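Local coordinates for putative epimerase (Burkholderia cenocepacia, PDB 4LW8), which is a putative NAD(P)-dependent sugar epimerase or dehydratase that probably acts in the biosynthesis of the O-antigen of bacterial lipopolysaccharide, at residues 127-140 / 176-188. Sequence-based numbering, arbitrary orientation. Where two conformers were deposited one is given.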
loop_
_atom_site.group_PDB
_atom_site.type_symbol
_atom_site.label_atom_id
_atom_site.label_comp_id
_atom_site.label_asym_id
_atom_site.label_seq_id
_atom_site.Cartn_x
_atom_site.Cartn_y
_atom_site.Cartn_z
ATOM N N ARG A 127 6.902 8.043 -25.156
ATOM C CA ARG A 127 6.143 7.954 -23.923
ATOM C C ARG A 127 5.168 9.120 -23.860
ATOM O O ARG A 127 5.441 10.181 -24.413
ATOM C CB ARG A 127 7.083 7.937 -22.718
ATOM C CG ARG A 127 7.801 6.595 -22.535
ATOM C CD ARG A 127 8.965 6.725 -21.562
ATOM N NE ARG A 127 9.705 5.476 -21.400
ATOM C CZ ARG A 127 10.859 5.370 -20.744
ATOM N NH1 ARG A 127 11.411 6.447 -20.196
ATOM N NH2 ARG A 127 11.468 4.194 -20.646
ATOM N N PRO A 128 4.013 8.920 -23.206
ATOM C CA PRO A 128 2.996 9.980 -23.140
ATOM C C PRO A 128 3.504 11.241 -22.437
ATOM O O PRO A 128 4.429 11.158 -21.633
ATOM C CB PRO A 128 1.843 9.325 -22.362
ATOM C CG PRO A 128 2.441 8.134 -21.693
ATOM C CD PRO A 128 3.600 7.688 -22.521
ATOM N N SER A 129 2.925 12.396 -22.758
ATOM C CA SER A 129 3.303 13.662 -22.128
ATOM C C SER A 129 2.656 13.814 -20.748
ATOM O O SER A 129 3.098 14.618 -19.920
ATOM C CB SER A 129 2.905 14.849 -23.015
ATOM O OG SER A 129 3.445 14.735 -24.317
ATOM N N ALA A 130 1.590 13.053 -20.504
ATOM C CA ALA A 130 0.886 13.132 -19.221
ATOM C C ALA A 130 0.125 11.845 -18.922
ATOM O O ALA A 130 -0.625 11.340 -19.769
ATOM C CB ALA A 130 -0.061 14.313 -19.209
ATOM N N VAL A 131 0.340 11.317 -17.721
ATOM C CA VAL A 131 -0.343 10.125 -17.241
ATOM C C VAL A 131 -1.073 10.468 -15.941
ATOM O O VAL A 131 -0.452 10.655 -14.919
ATOM C CB VAL A 131 0.649 8.978 -16.996
ATOM C CG1 VAL A 131 -0.074 7.701 -16.529
ATOM C CG2 VAL A 131 1.476 8.721 -18.252
ATOM N N LEU A 132 -2.393 10.557 -15.992
ATOM C CA LEU A 132 -3.181 10.925 -14.828
ATOM C C LEU A 132 -3.772 9.677 -14.197
ATOM O O LEU A 132 -4.518 8.945 -14.840
ATOM C CB LEU A 132 -4.310 11.885 -15.209
ATOM C CG LEU A 132 -5.240 12.314 -14.066
ATOM C CD1 LEU A 132 -4.486 13.097 -12.976
ATOM C CD2 LEU A 132 -6.392 13.124 -14.608
ATOM N N LEU A 133 -3.436 9.428 -12.942
ATOM C CA LEU A 133 -3.996 8.282 -12.244
ATOM C C LEU A 133 -5.081 8.743 -11.275
ATOM O O LEU A 133 -4.872 9.667 -10.490
ATOM C CB LEU A 133 -2.899 7.528 -11.503
ATOM C CG LEU A 133 -1.674 7.193 -12.369
ATOM C CD1 LEU A 133 -0.608 6.489 -11.567
ATOM C CD2 LEU A 133 -2.051 6.339 -13.554
ATOM N N ALA A 134 -6.238 8.098 -11.320
ATOM C CA ALA A 134 -7.293 8.435 -10.374
ATOM C C ALA A 134 -7.123 7.621 -9.104
ATOM O O ALA A 134 -7.405 6.430 -9.081
ATOM C CB ALA A 134 -8.682 8.199 -11.000
ATOM N N SER A 135 -6.648 8.267 -8.044
ATOM C CA SER A 135 -6.670 7.673 -6.718
ATOM C C SER A 135 -8.026 8.007 -6.119
ATOM O O SER A 135 -9.044 8.048 -6.827
ATOM C CB SER A 135 -5.521 8.203 -5.852
ATOM O OG SER A 135 -5.447 7.532 -4.602
ATOM N N SER A 136 -8.057 8.244 -4.815
ATOM C CA SER A 136 -9.311 8.567 -4.150
ATOM C C SER A 136 -9.057 9.335 -2.863
ATOM O O SER A 136 -8.084 9.079 -2.174
ATOM C CB SER A 136 -10.098 7.295 -3.831
ATOM O OG SER A 136 -11.197 7.612 -2.986
ATOM N N ALA A 137 -9.950 10.253 -2.518
ATOM C CA ALA A 137 -9.851 10.918 -1.226
ATOM C C ALA A 137 -10.124 9.958 -0.064
ATOM O O ALA A 137 -9.934 10.326 1.096
ATOM C CB ALA A 137 -10.796 12.104 -1.162
ATOM N N ASN A 138 -10.576 8.735 -0.351
ATOM C CA ASN A 138 -10.820 7.752 0.702
ATOM C C ASN A 138 -9.517 7.344 1.390
ATOM O O ASN A 138 -9.534 6.753 2.463
ATOM C CB ASN A 138 -11.536 6.512 0.145
ATOM C CG ASN A 138 -12.998 6.781 -0.210
ATOM O OD1 ASN A 138 -13.479 7.909 -0.099
ATOM N ND2 ASN A 138 -13.706 5.738 -0.645
ATOM N N ILE A 139 -8.384 7.658 0.760
ATOM C CA ILE A 139 -7.101 7.358 1.395
ATOM C C ILE A 139 -6.909 8.158 2.699
ATOM O O ILE A 139 -6.118 7.754 3.563
ATOM C CB ILE A 139 -5.908 7.611 0.428
ATOM C CG1 ILE A 139 -5.758 9.098 0.060
ATOM C CG2 ILE A 139 -6.038 6.737 -0.830
ATOM C CD1 ILE A 139 -4.804 9.905 0.964
ATOM N N TYR A 140 -7.614 9.286 2.845
ATOM C CA TYR A 140 -7.544 10.073 4.094
ATOM C C TYR A 140 -8.346 9.404 5.214
ATOM O O TYR A 140 -8.121 9.678 6.394
ATOM C CB TYR A 140 -8.061 11.510 3.897
ATOM C CG TYR A 140 -7.277 12.329 2.879
ATOM C CD1 TYR A 140 -5.965 12.727 3.124
ATOM C CD2 TYR A 140 -7.859 12.703 1.667
ATOM C CE1 TYR A 140 -5.244 13.480 2.174
ATOM C CE2 TYR A 140 -7.153 13.439 0.717
ATOM C CZ TYR A 140 -5.850 13.832 0.977
ATOM O OH TYR A 140 -5.158 14.561 0.027
ATOM N N ASP A 176 10.626 8.118 -12.840
ATOM C CA ASP A 176 11.806 8.409 -13.662
ATOM C C ASP A 176 11.539 8.131 -15.146
ATOM O O ASP A 176 12.324 8.519 -16.010
ATOM C CB ASP A 176 13.017 7.591 -13.182
ATOM C CG ASP A 176 12.725 6.082 -13.119
ATOM O OD1 ASP A 176 11.537 5.699 -12.961
ATOM O OD2 ASP A 176 13.683 5.278 -13.230
ATOM N N ARG A 177 10.436 7.451 -15.438
ATOM C CA ARG A 177 10.145 7.034 -16.808
ATOM C C ARG A 177 8.901 7.705 -17.383
ATOM O O ARG A 177 8.774 7.834 -18.597
ATOM C CB ARG A 177 10.006 5.506 -16.870
ATOM C CG ARG A 177 11.372 4.788 -16.924
ATOM C CD ARG A 177 11.303 3.362 -16.381
ATOM N NE ARG A 177 11.132 3.324 -14.928
ATOM C CZ ARG A 177 11.102 2.207 -14.203
ATOM N NH1 ARG A 177 11.212 1.024 -14.800
ATOM N NH2 ARG A 177 10.954 2.271 -12.884
ATOM N N LEU A 178 8.000 8.159 -16.516
ATOM C CA LEU A 178 6.716 8.697 -16.968
ATOM C C LEU A 178 6.311 9.943 -16.184
ATOM O O LEU A 178 6.561 10.028 -14.986
ATOM C CB LEU A 178 5.613 7.631 -16.844
ATOM C CG LEU A 178 5.668 6.330 -17.667
ATOM C CD1 LEU A 178 4.596 5.346 -17.144
ATOM C CD2 LEU A 178 5.430 6.611 -19.139
ATOM N N PRO A 179 5.661 10.904 -16.859
ATOM C CA PRO A 179 5.118 12.092 -16.182
ATOM C C PRO A 179 3.777 11.787 -15.526
ATOM O O PRO A 179 2.739 11.800 -16.188
ATOM C CB PRO A 179 4.959 13.097 -17.311
ATOM C CG PRO A 179 4.722 12.248 -18.532
ATOM C CD PRO A 179 5.489 10.971 -18.323
ATOM N N ILE A 180 3.806 11.529 -14.225
ATOM C CA ILE A 180 2.650 10.952 -13.537
ATOM C C ILE A 180 2.010 11.956 -12.595
ATOM O O ILE A 180 2.677 12.524 -11.734
ATOM C CB ILE A 180 3.050 9.679 -12.742
ATOM C CG1 ILE A 180 3.503 8.585 -13.713
ATOM C CG2 ILE A 180 1.870 9.167 -11.859
ATOM C CD1 ILE A 180 4.167 7.380 -13.043
ATOM N N VAL A 181 0.712 12.173 -12.778
ATOM C CA VAL A 181 -0.074 13.065 -11.941
ATOM C C VAL A 181 -1.114 12.225 -11.231
ATOM O O VAL A 181 -1.746 11.364 -11.853
ATOM C CB VAL A 181 -0.748 14.175 -12.771
ATOM C CG1 VAL A 181 -1.454 15.166 -11.866
ATOM C CG2 VAL A 181 0.307 14.892 -13.613
ATOM N N ILE A 182 -1.272 12.450 -9.928
ATOM C CA ILE A 182 -2.224 11.668 -9.149
ATOM C C ILE A 182 -3.391 12.557 -8.708
ATOM O O ILE A 182 -3.188 13.635 -8.148
ATOM C CB ILE A 182 -1.552 11.003 -7.905
ATOM C CG1 ILE A 182 -0.458 10.003 -8.336
ATOM C CG2 ILE A 182 -2.619 10.312 -7.058
ATOM C CD1 ILE A 182 0.441 9.502 -7.208
ATOM N N ALA A 183 -4.617 12.112 -8.979
ATOM C CA ALA A 183 -5.783 12.839 -8.520
ATOM C C ALA A 183 -6.413 12.111 -7.330
ATOM O O ALA A 183 -6.491 10.877 -7.320
ATOM C CB ALA A 183 -6.789 13.027 -9.669
ATOM N N ARG A 184 -6.785 12.859 -6.292
ATOM C CA ARG A 184 -7.570 12.297 -5.189
ATOM C C ARG A 184 -8.959 12.925 -5.161
ATOM O O ARG A 184 -9.187 13.880 -4.417
ATOM C CB ARG A 184 -6.885 12.504 -3.830
ATOM C CG ARG A 184 -5.659 11.649 -3.598
ATOM C CD ARG A 184 -4.900 12.110 -2.361
ATOM N NE ARG A 184 -3.746 11.261 -2.101
ATOM C CZ ARG A 184 -2.808 11.530 -1.196
ATOM N NH1 ARG A 184 -2.895 12.626 -0.454
ATOM N NH2 ARG A 184 -1.782 10.698 -1.042
ATOM N N PRO A 185 -9.883 12.409 -5.985
ATOM C CA PRO A 185 -11.236 12.976 -6.004
ATOM C C PRO A 185 -11.968 12.728 -4.704
ATOM O O PRO A 185 -11.879 11.638 -4.126
ATOM C CB PRO A 185 -11.925 12.221 -7.156
ATOM C CG PRO A 185 -11.176 10.884 -7.217
ATOM C CD PRO A 185 -9.737 11.287 -6.943
ATOM N N PHE A 186 -12.687 13.729 -4.233
ATOM C CA PHE A 186 -13.648 13.490 -3.158
ATOM C C PHE A 186 -14.918 12.922 -3.799
ATOM O O PHE A 186 -14.888 12.588 -4.982
ATOM C CB PHE A 186 -13.896 14.772 -2.356
ATOM C CG PHE A 186 -12.800 15.070 -1.367
ATOM C CD1 PHE A 186 -11.506 15.342 -1.809
ATOM C CD2 PHE A 186 -13.043 15.004 0.008
ATOM C CE1 PHE A 186 -10.476 15.582 -0.905
ATOM C CE2 PHE A 186 -12.009 15.243 0.933
ATOM C CZ PHE A 186 -10.727 15.535 0.473
ATOM N N ASN A 187 -16.005 12.785 -3.040
ATOM C CA ASN A 187 -17.249 12.222 -3.579
ATOM C C ASN A 187 -17.768 13.000 -4.766
ATOM O O ASN A 187 -17.832 14.229 -4.734
ATOM C CB ASN A 187 -18.352 12.184 -2.511
ATOM C CG ASN A 187 -17.851 11.632 -1.195
ATOM O OD1 ASN A 187 -17.790 10.420 -1.015
ATOM N ND2 ASN A 187 -17.449 12.519 -0.283
ATOM N N TYR A 188 -18.179 12.286 -5.806
ATOM C CA TYR A 188 -18.793 12.962 -6.932
ATOM C C TYR A 188 -19.838 12.080 -7.575
ATOM O O TYR A 188 -19.834 10.850 -7.415
ATOM C CB TYR A 188 -17.737 13.404 -7.955
ATOM C CG TYR A 188 -16.967 12.288 -8.648
ATOM C CD1 TYR A 188 -17.398 11.775 -9.870
ATOM C CD2 TYR A 188 -15.791 11.773 -8.098
ATOM C CE1 TYR A 188 -16.689 10.772 -10.525
ATOM C CE2 TYR A 188 -15.077 10.772 -8.741
ATOM C CZ TYR A 188 -15.530 10.277 -9.959
ATOM O OH TYR A 188 -14.818 9.291 -10.605
HETATM O O HOH W 1 10.926 9.135 -20.208
HETATM O O HOH W 2 -13.387 8.627 -4.646
#
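R184 reaches from strand 180-185 to the 3-10 turn 137-140, where its NH1 donates to Y140 OH over 3.0 Å. The phenol ring stands almost perpendicular to the guanidinium plane, at 88°. An arginine chain extended from CG to NE is long enough to span this gap, and a salt bridge from NH2 to E168 of helix 159-172 helps to fix its rotation; Y140 OH also bonds N248. I139 CD1 lies over one guanidinium face, 3.4 Å from R184 CZ, so the buried group meets Y140 OH at its edge and hydrocarbon over that face.

The two strands are joined by a parallel ladder. V131 N and L133 N donate to P179 O and V181 O; V131 O and L133 O accept from V181 N and A183 N, the last bond nearly straight at 177°. S135 N continues the series to A183 O at 2.7 Å. P179 fits before strand 180-185 because V131 N needs only its carbonyl, and its missing N-H costs this ladder nothing. Past the end of strand 130-134, A137 N donates to P185 O, and the small CB of A137 makes a CH-pi contact over the F186 ring, 3.4 Å from its centroid.

V131, I180, V181 and I182, branched at CB, suit extended strands and help cover both buried faces of the sheet. On one face L133 CD1 meets I180 CG2 at 3.7 Å; on the other, L132, with CG anti to the backbone N (chi1 178°), lays CD1 against V181 CG1 and the compact A183. Where the segments enter the sheet, R127, whose NE bonds S122 O of helix 103-122, gives NH1 to a water that donates to R177 O.

Helix 159-172 lies within the connection between the strands, making a beta-alpha-beta unit of the Rossmann-type sheet expected of the NAD(P)-dependent epimerase/dehydratase family.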